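Local coordinates for putative carbohydrate binding protein (Pseudomonas aeruginosa, PDB 3QEC) that probably binds carbohydrates, binds suramin and heparin, and may take part in carbohydrate transport and biofilm formation, at residues 47-52 with 99-104; 107-112 with 136-141. One frame throughout, in Å; residues are numbered along the deposited sequence.

Interaction 1 of 2, residues 47-52 with 99-104; sequences VALEPA and FDFDHI
Leu49 and Phe101 make the central contact between two strands that face each other without sharing a hydrogen bond. CB of Leu49 sits over one face of the Phe101 ring, 4.1 Å from its centroid and 27° off the ring normal, a CH-pi contact. Leu49 CD2 also lies above the ring plane, offset toward the rim, 4.0 Å from Phe101 CD2. The leucine branch continues to Ile104, where the two side chains reach toward each other tip to tip, with Leu49 CD2 3.6 Å from Ile104 CD1.

Val47, two residues earlier on the same side of the strand, splits its methyls between two aromatic rings. Val47 CG1 lies 4.0 Å from Phe101 CZ, while Val47 CG2 is 4.0 Å from Phe99 CD2, whose side chain crosses the valine at about a right angle. With CG1 anti to its backbone N (chi1 178°), CG2 stands beside that nitrogen, and the forked valine serves both phenylalanines at once. The backbone takes part as well: Val47 O meets the edge of the Phe101 ring near its plane, 3.7 Å from CZ, where the ring's C-H dipoles suit a carbonyl oxygen.

Further out, Ile26 of strand 24-33 touches Leu49, Phe101 and Ile104, and Ile111 and Tyr109 of strand 107-120 extend the same apolar layer. Glu50 takes no part in it; its OE2 forms a salt bridge with Arg84 NH2 and a hydrogen bond with Tyr60 OH. The strand axes are 9.3 Å apart and run in similar directions, 32° from parallel. Large apolar residues alternate with others along both strands, as expected of two beta-sheets packed face to face, consistent with the hydrophobic core of a beta-sandwich.

Interaction 2 of 2, residues 107-112 with 136-141; sequences GTYYIS and VTVSGS
Tyr109 and Val136 form an antiparallel hydrogen-bonded pair whose side chains lie on one face of the sheet, and there CB of the tyrosine rests 3.9 Å from CG1 of the valine. Val136 CG1 also lies 4.0 Å from Ile111 CG2, the two side chains crossing obliquely. Val136 CG1 stands between its own backbone N and carbonyl carbon (chi1 51°), a placement that lets one methyl serve both neighbours. A beta-branched residue suits such a strand position, filling space close to the backbone.

The Tyr109 ring slants across Val138, with CE1 4.0 Å from Val138 CG2, and Val136 O lies at the edge of the Tyr109 ring, in its plane. The tyrosine hydroxyl is hydrogen-bonded to Pro105 O, giving the polar tip of a buried aromatic side chain a partner. Gly107, paired with Val138, has a phi of 156°, at which a CB would collide with the preceding carbonyl oxygen; glycine is therefore the fitting residue.

On the other face Thr108 and Thr137 lie side by side, pointing the same way, with Thr108 CG2 3.8 Å from Thr137 OG1; both are exposed, where small polar side chains are well suited. Four backbone bonds fix the register, two at each hydrogen-bonded pair: Tyr109 N to Val136 O is 2.8 Å, and Val136 N to Tyr109 O is 2.9 Å.

The pairing belongs to the hairpin of strands 107-120 and 125-138. Strand 46-51 borders the first of these, Ile104 of strand 98-104 packs on Tyr109 and Val138, and the side chain of Tyr110 touches Met56 and Lys57 of helix 54-63.

Following the chain from the N terminus, the first of the contacting strands is 46-51. Interaction 1 closes a 46-residue excursion, which includes helix 54-63 and strand 89-92, by bringing strand 98-104 of the other sheet against it. The chain then passes directly into strand 107-120, and interaction 2 closes the hairpin whose second strand is 125-138. The two closures follow in series, neither nested nor crossed, yet they meet in space: strands 46-51 and 107-120 are neighbours, joined by probable hydrogen bonds from Ala48 N to Ser112 O and from Ala52 N to Thr108 O. Phe99 also packs on Ile111. Interaction 1 thus joins the two sheets, whereas interaction 2 builds one of them.

Interaction 1 of 2, residues 47-52 with 99-104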
ATOM      1  N   VAL A  47       0.491   1.900  -6.718  1.00 61.39           N
ATOM      2  CA  VAL A  47      -0.138   1.016  -5.719  1.00 59.37           C
ATOM      3  C   VAL A  47       0.602  -0.330  -5.769  1.00 61.62           C
ATOM      4  O   VAL A  47       0.802  -0.872  -6.849  1.00 62.23           O
ATOM      5  CB  VAL A  47      -1.682   0.858  -5.942  1.00 61.42           C
ATOM      6  CG1 VAL A  47      -2.301  -0.102  -4.933  1.00 59.39           C
ATOM      7  CG2 VAL A  47      -2.394   2.204  -5.893  1.00 61.51           C
ATOM      8  N   ALA A  48       1.037  -0.832  -4.618  1.00 57.09           N
ATOM      9  CA  ALA A  48       1.759  -2.102  -4.492  1.00 55.62           C
ATOM     10  C   ALA A  48       0.868  -3.192  -3.898  1.00 57.66           C
ATOM     11  O   ALA A  48       0.077  -2.931  -2.982  1.00 55.66           O
ATOM     12  CB  ALA A  48       2.997  -1.921  -3.620  1.00 56.05           C
ATOM     13  N   LEU A  49       1.024  -4.419  -4.408  1.00 53.48           N
ATOM     14  CA  LEU A  49       0.301  -5.595  -3.923  1.00 51.92           C
ATOM     15  C   LEU A  49       1.323  -6.723  -3.738  1.00 57.31           C
ATOM     16  O   LEU A  49       1.984  -7.109  -4.704  1.00 58.50           O
ATOM     17  CB  LEU A  49      -0.823  -5.968  -4.913  1.00 51.19           C
ATOM     18  CG  LEU A  49      -1.639  -7.207  -4.601  1.00 51.97           C
ATOM     19  CD1 LEU A  49      -2.787  -6.873  -3.688  1.00 49.97           C
ATOM     20  CD2 LEU A  49      -2.153  -7.825  -5.872  1.00 50.98           C
ATOM     21  N   GLU A  50       1.510  -7.193  -2.495  1.00 53.51           N
ATOM     22  CA  GLU A  50       2.521  -8.211  -2.184  1.00 53.73           C
ATOM     23  C   GLU A  50       2.047  -9.231  -1.125  1.00 58.41           C
ATOM     24  O   GLU A  50       1.141  -8.898  -0.366  1.00 57.86           O
ATOM     25  CB  GLU A  50       3.802  -7.521  -1.685  1.00 55.58           C
ATOM     26  CG  GLU A  50       3.677  -6.757  -0.371  1.00 57.98           C
ATOM     27  CD  GLU A  50       4.960  -6.037  -0.026  1.00 69.13           C
ATOM     28  OE1 GLU A  50       6.001  -6.717   0.131  1.00 58.41           O
ATOM     29  OE2 GLU A  50       4.944  -4.788   0.011  1.00 62.14           O
ATOM     30  N   PRO A  51       2.682 -10.442  -1.021  1.00 54.06           N
ATOM     31  CA  PRO A  51       2.266 -11.411   0.020  1.00 51.86           C
ATOM     32  C   PRO A  51       2.261 -10.828   1.447  1.00 55.06           C
ATOM     33  O   PRO A  51       3.181 -10.087   1.803  1.00 54.36           O
ATOM     34  CB  PRO A  51       3.320 -12.528  -0.103  1.00 53.18           C
ATOM     35  CG  PRO A  51       3.806 -12.435  -1.517  1.00 58.00           C
ATOM     36  CD  PRO A  51       3.790 -10.981  -1.851  1.00 54.67           C
ATOM     37  N   ALA A  52       1.216 -11.160   2.262  1.00 51.68           N
ATOM     38  CA  ALA A  52       1.086 -10.697   3.651  1.00 52.04           C
ATOM     39  C   ALA A  52       1.919 -11.593   4.588  1.00 59.83           C
ATOM     40  O   ALA A  52       1.381 -12.508   5.209  1.00 61.26           O
ATOM     41  CB  ALA A  52      -0.382 -10.684   4.075  1.00 51.68           C
ATOM     42  N   PHE A  99      -7.661   1.987  -9.559  1.00 60.74           N
ATOM     43  CA  PHE A  99      -6.586   1.055  -9.900  1.00 59.29           C
ATOM     44  C   PHE A  99      -7.165  -0.333 -10.196  1.00 63.67           C
ATOM     45  O   PHE A  99      -8.264  -0.655  -9.741  1.00 63.44           O
ATOM     46  CB  PHE A  99      -5.535   0.973  -8.778  1.00 58.89           C
ATOM     47  CG  PHE A  99      -6.045   0.521  -7.428  1.00 58.18           C
ATOM     48  CD1 PHE A  99      -6.212  -0.835  -7.144  1.00 58.40           C
ATOM     49  CD2 PHE A  99      -6.308   1.449  -6.419  1.00 58.94           C
ATOM     50  CE1 PHE A  99      -6.683  -1.252  -5.899  1.00 57.59           C
ATOM     51  CE2 PHE A  99      -6.761   1.031  -5.163  1.00 59.85           C
ATOM     52  CZ  PHE A  99      -6.939  -0.319  -4.908  1.00 56.90           C
ATOM     53  N   ASP A 100      -6.415  -1.151 -10.949  1.00 60.86           N
ATOM     54  CA  ASP A 100      -6.815  -2.500 -11.340  0.50 60.32           C
ATOM     55  C   ASP A 100      -5.598  -3.429 -11.376  1.00 63.11           C
ATOM     56  O   ASP A 100      -4.529  -3.003 -11.810  1.00 62.71           O
ATOM     57  CB  ASP A 100      -7.508  -2.479 -12.730  0.50 63.76           C
ATOM     58  CG  ASP A 100      -8.707  -1.552 -12.834  0.50 74.46           C
ATOM     59  OD1 ASP A 100      -9.818  -1.978 -12.466  0.50 75.99           O
ATOM     60  OD2 ASP A 100      -8.523  -0.384 -13.244  0.50 77.99           O
ATOM     61  N   PHE A 101      -5.766  -4.688 -10.949  1.00 58.22           N
ATOM     62  CA  PHE A 101      -4.756  -5.740 -10.991  1.00 56.90           C
ATOM     63  C   PHE A 101      -5.365  -6.933 -11.683  1.00 62.06           C
ATOM     64  O   PHE A 101      -6.558  -7.193 -11.508  1.00 62.00           O
ATOM     65  CB  PHE A 101      -4.264  -6.134  -9.595  1.00 56.98           C
ATOM     66  CG  PHE A 101      -3.430  -5.119  -8.850  1.00 57.56           C
ATOM     67  CD1 PHE A 101      -4.033  -4.178  -8.014  1.00 58.78           C
ATOM     68  CD2 PHE A 101      -2.039  -5.160  -8.909  1.00 58.91           C
ATOM     69  CE1 PHE A 101      -3.260  -3.259  -7.288  1.00 59.16           C
ATOM     70  CE2 PHE A 101      -1.264  -4.244  -8.179  1.00 61.59           C
ATOM     71  CZ  PHE A 101      -1.881  -3.295  -7.376  1.00 58.94           C
ATOM     72  N   ASP A 102      -4.572  -7.652 -12.483  1.00 59.12           N
ATOM     73  CA  ASP A 102      -5.047  -8.828 -13.200  1.00 59.54           C
ATOM     74  C   ASP A 102      -4.141 -10.028 -12.878  1.00 62.89           C
ATOM     75  O   ASP A 102      -3.022  -9.837 -12.388  1.00 61.75           O
ATOM     76  CB  ASP A 102      -5.124  -8.548 -14.716  1.00 63.86           C
ATOM     77  CG  ASP A 102      -3.811  -8.167 -15.361  1.00 84.08           C
ATOM     78  OD1 ASP A 102      -3.000  -9.090 -15.657  1.00 86.14           O
ATOM     79  OD2 ASP A 102      -3.583  -6.950 -15.572  1.00 92.23           O
ATOM     80  N   HIS A 103      -4.638 -11.262 -13.131  1.00 59.08           N
ATOM     81  CA  HIS A 103      -3.932 -12.531 -12.893  1.00 57.27           C
ATOM     82  C   HIS A 103      -3.372 -12.636 -11.452  1.00 60.37           C
ATOM     83  O   HIS A 103      -2.244 -13.088 -11.244  1.00 60.88           O
ATOM     84  CB  HIS A 103      -2.837 -12.752 -13.948  1.00 58.07           C
ATOM     85  CG  HIS A 103      -3.398 -12.912 -15.326  1.00 62.52           C
ATOM     86  ND1 HIS A 103      -3.405 -11.862 -16.230  1.00 65.26           N
ATOM     87  CD2 HIS A 103      -4.047 -13.962 -15.876  1.00 64.11           C
ATOM     88  CE1 HIS A 103      -4.016 -12.319 -17.310  1.00 65.43           C
ATOM     89  NE2 HIS A 103      -4.425 -13.577 -17.142  1.00 65.49           N
ATOM     90  N   ILE A 104      -4.194 -12.257 -10.459  1.00 55.09           N
ATOM     91  CA  ILE A 104      -3.808 -12.308  -9.054  1.00 52.96           C
ATOM     92  C   ILE A 104      -4.013 -13.732  -8.495  1.00 57.12           C
ATOM     93  O   ILE A 104      -5.140 -14.252  -8.484  1.00 56.78           O
ATOM     94  CB  ILE A 104      -4.534 -11.217  -8.191  1.00 54.88           C
ATOM     95  CG1 ILE A 104      -4.190  -9.787  -8.658  1.00 54.63           C
ATOM     96  CG2 ILE A 104      -4.270 -11.376  -6.672  1.00 54.27           C
ATOM     97  CD1 ILE A 104      -2.692  -9.525  -9.007  1.00 55.93           C
TER

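Interaction 2 of 2, residues 107-112 with 136-141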
ATOM      1  N   GLY A 107      -4.429 -16.230  -2.320  1.00 53.56           N
ATOM      2  CA  GLY A 107      -3.553 -15.899  -1.207  1.00 51.60           C
ATOM      3  C   GLY A 107      -3.964 -14.674  -0.433  1.00 54.51           C
ATOM      4  O   GLY A 107      -5.041 -14.129  -0.663  1.00 54.55           O
ATOM      5  N   THR A 108      -3.110 -14.252   0.515  1.00 52.36           N
ATOM      6  CA  THR A 108      -3.369 -13.092   1.374  1.00 53.19           C
ATOM      7  C   THR A 108      -2.306 -12.042   1.098  1.00 55.94           C
ATOM      8  O   THR A 108      -1.123 -12.369   1.014  1.00 55.07           O
ATOM      9  CB  THR A 108      -3.486 -13.493   2.847  1.00 60.93           C
ATOM     10  OG1 THR A 108      -4.313 -14.670   2.923  1.00 65.11           O
ATOM     11  CG2 THR A 108      -4.116 -12.371   3.699  1.00 55.16           C
ATOM     12  N   TYR A 109      -2.742 -10.790   0.914  1.00 51.43           N
ATOM     13  CA  TYR A 109      -1.862  -9.701   0.499  1.00 51.03           C
ATOM     14  C   TYR A 109      -1.989  -8.433   1.302  1.00 56.17           C
ATOM     15  O   TYR A 109      -3.018  -8.181   1.941  1.00 57.38           O
ATOM     16  CB  TYR A 109      -2.198  -9.310  -0.970  1.00 52.11           C
ATOM     17  CG  TYR A 109      -2.080 -10.427  -1.984  1.00 52.30           C
ATOM     18  CD1 TYR A 109      -3.128 -11.317  -2.194  1.00 53.74           C
ATOM     19  CD2 TYR A 109      -0.936 -10.569  -2.766  1.00 52.51           C
ATOM     20  CE1 TYR A 109      -3.019 -12.356  -3.114  1.00 54.07           C
ATOM     21  CE2 TYR A 109      -0.818 -11.600  -3.696  1.00 52.53           C
ATOM     22  CZ  TYR A 109      -1.857 -12.499  -3.855  1.00 58.20           C
ATOM     23  OH  TYR A 109      -1.748 -13.517  -4.759  1.00 59.82           O
ATOM     24  N   TYR A 110      -0.948  -7.595   1.198  1.00 52.77           N
ATOM     25  CA  TYR A 110      -0.918  -6.204   1.631  1.00 52.54           C
ATOM     26  C   TYR A 110      -1.083  -5.397   0.374  1.00 56.65           C
ATOM     27  O   TYR A 110      -0.389  -5.660  -0.611  1.00 56.78           O
ATOM     28  CB  TYR A 110       0.384  -5.800   2.373  1.00 53.58           C
ATOM     29  CG  TYR A 110       0.444  -6.250   3.815  1.00 55.19           C
ATOM     30  CD1 TYR A 110      -0.494  -5.810   4.746  1.00 57.16           C
ATOM     31  CD2 TYR A 110       1.438  -7.121   4.252  1.00 55.31           C
ATOM     32  CE1 TYR A 110      -0.467  -6.261   6.065  1.00 57.35           C
ATOM     33  CE2 TYR A 110       1.457  -7.599   5.563  1.00 55.24           C
ATOM     34  CZ  TYR A 110       0.520  -7.147   6.471  1.00 60.14           C
ATOM     35  OH  TYR A 110       0.563  -7.597   7.769  1.00 62.58           O
ATOM     36  N   ILE A 111      -2.047  -4.483   0.362  1.00 53.11           N
ATOM     37  CA  ILE A 111      -2.260  -3.554  -0.757  1.00 52.37           C
ATOM     38  C   ILE A 111      -1.907  -2.176  -0.143  1.00 56.74           C
ATOM     39  O   ILE A 111      -2.418  -1.832   0.928  1.00 58.00           O
ATOM     40  CB  ILE A 111      -3.653  -3.708  -1.422  1.00 54.33           C
ATOM     41  CG1 ILE A 111      -3.755  -2.905  -2.743  1.00 54.66           C
ATOM     42  CG2 ILE A 111      -4.835  -3.480  -0.442  1.00 54.37           C
ATOM     43  CD1 ILE A 111      -4.931  -3.350  -3.646  1.00 54.78           C
ATOM     44  N   SER A 112      -0.906  -1.494  -0.711  1.00 52.39           N
ATOM     45  CA  SER A 112      -0.319  -0.299  -0.115  1.00 52.71           C
ATOM     46  C   SER A 112       0.015   0.804  -1.121  1.00 57.69           C
ATOM     47  O   SER A 112       0.474   0.520  -2.231  1.00 57.88           O
ATOM     48  CB  SER A 112       0.972  -0.696   0.613  1.00 56.00           C
ATOM     49  OG  SER A 112       1.474   0.341   1.442  1.00 65.62           O
ATOM     50  N   VAL A 136      -5.861  -7.743   1.862  1.00 51.33           N
ATOM     51  CA  VAL A 136      -6.856  -8.260   0.896  1.00 50.25           C
ATOM     52  C   VAL A 136      -6.630  -9.785   0.733  1.00 55.57           C
ATOM     53  O   VAL A 136      -5.501 -10.230   0.534  1.00 57.75           O
ATOM     54  CB  VAL A 136      -6.930  -7.492  -0.469  1.00 52.37           C
ATOM     55  CG1 VAL A 136      -5.565  -7.340  -1.128  1.00 51.43           C
ATOM     56  CG2 VAL A 136      -7.942  -8.120  -1.428  1.00 51.65           C
ATOM     57  N   THR A 137      -7.705 -10.569   0.857  1.00 51.46           N
ATOM     58  CA  THR A 137      -7.709 -12.025   0.707  1.00 51.79           C
ATOM     59  C   THR A 137      -8.295 -12.403  -0.663  1.00 55.68           C
ATOM     60  O   THR A 137      -9.300 -11.832  -1.098  1.00 55.27           O
ATOM     61  CB  THR A 137      -8.495 -12.691   1.862  1.00 61.31           C
ATOM     62  OG1 THR A 137      -7.886 -12.334   3.100  1.00 62.19           O
ATOM     63  CG2 THR A 137      -8.476 -14.186   1.771  1.00 57.88           C
ATOM     64  N   VAL A 138      -7.664 -13.376  -1.339  1.00 51.98           N
ATOM     65  CA  VAL A 138      -8.115 -13.824  -2.656  1.00 51.50           C
ATOM     66  C   VAL A 138      -8.252 -15.342  -2.626  1.00 55.30           C
ATOM     67  O   VAL A 138      -7.266 -16.020  -2.354  1.00 55.40           O
ATOM     68  CB  VAL A 138      -7.175 -13.327  -3.797  1.00 54.23           C
ATOM     69  CG1 VAL A 138      -7.706 -13.734  -5.178  1.00 53.71           C
ATOM     70  CG2 VAL A 138      -6.973 -11.805  -3.718  1.00 53.86           C
ATOM     71  N   SER A 139      -9.475 -15.860  -2.877  1.00 51.83           N
ATOM     72  CA  SER A 139      -9.799 -17.295  -2.907  1.00 52.32           C
ATOM     73  C   SER A 139     -10.153 -17.708  -4.326  1.00 57.32           C
ATOM     74  O   SER A 139      -9.391 -18.432  -4.969  1.00 57.53           O
ATOM     75  CB  SER A 139     -10.934 -17.618  -1.941  1.00 57.92           C
ATOM     76  OG  SER A 139     -10.554 -17.223  -0.632  1.00 72.18           O
ATOM     77  N   GLY A 140     -11.285 -17.211  -4.812  1.00 54.33           N
ATOM     78  CA  GLY A 140     -11.726 -17.378  -6.185  1.00 54.56           C
ATOM     79  C   GLY A 140     -11.162 -16.233  -7.012  1.00 58.16           C
ATOM     80  O   GLY A 140     -10.284 -15.493  -6.545  1.00 57.61           O
ATOM     81  N   SER A 141     -11.664 -16.066  -8.233  1.00 54.00           N
ATOM     82  CA  SER A 141     -11.168 -15.066  -9.177  1.00 53.72           C
ATOM     83  C   SER A 141     -11.795 -13.681  -8.988  1.00 59.50           C
ATOM     84  O   SER A 141     -11.293 -12.705  -9.553  1.00 58.75           O
ATOM     85  CB  SER A 141     -11.417 -15.540 -10.605  1.00 56.36           C
ATOM     86  OG  SER A 141     -12.799 -15.797 -10.810  1.00 67.37           O
TER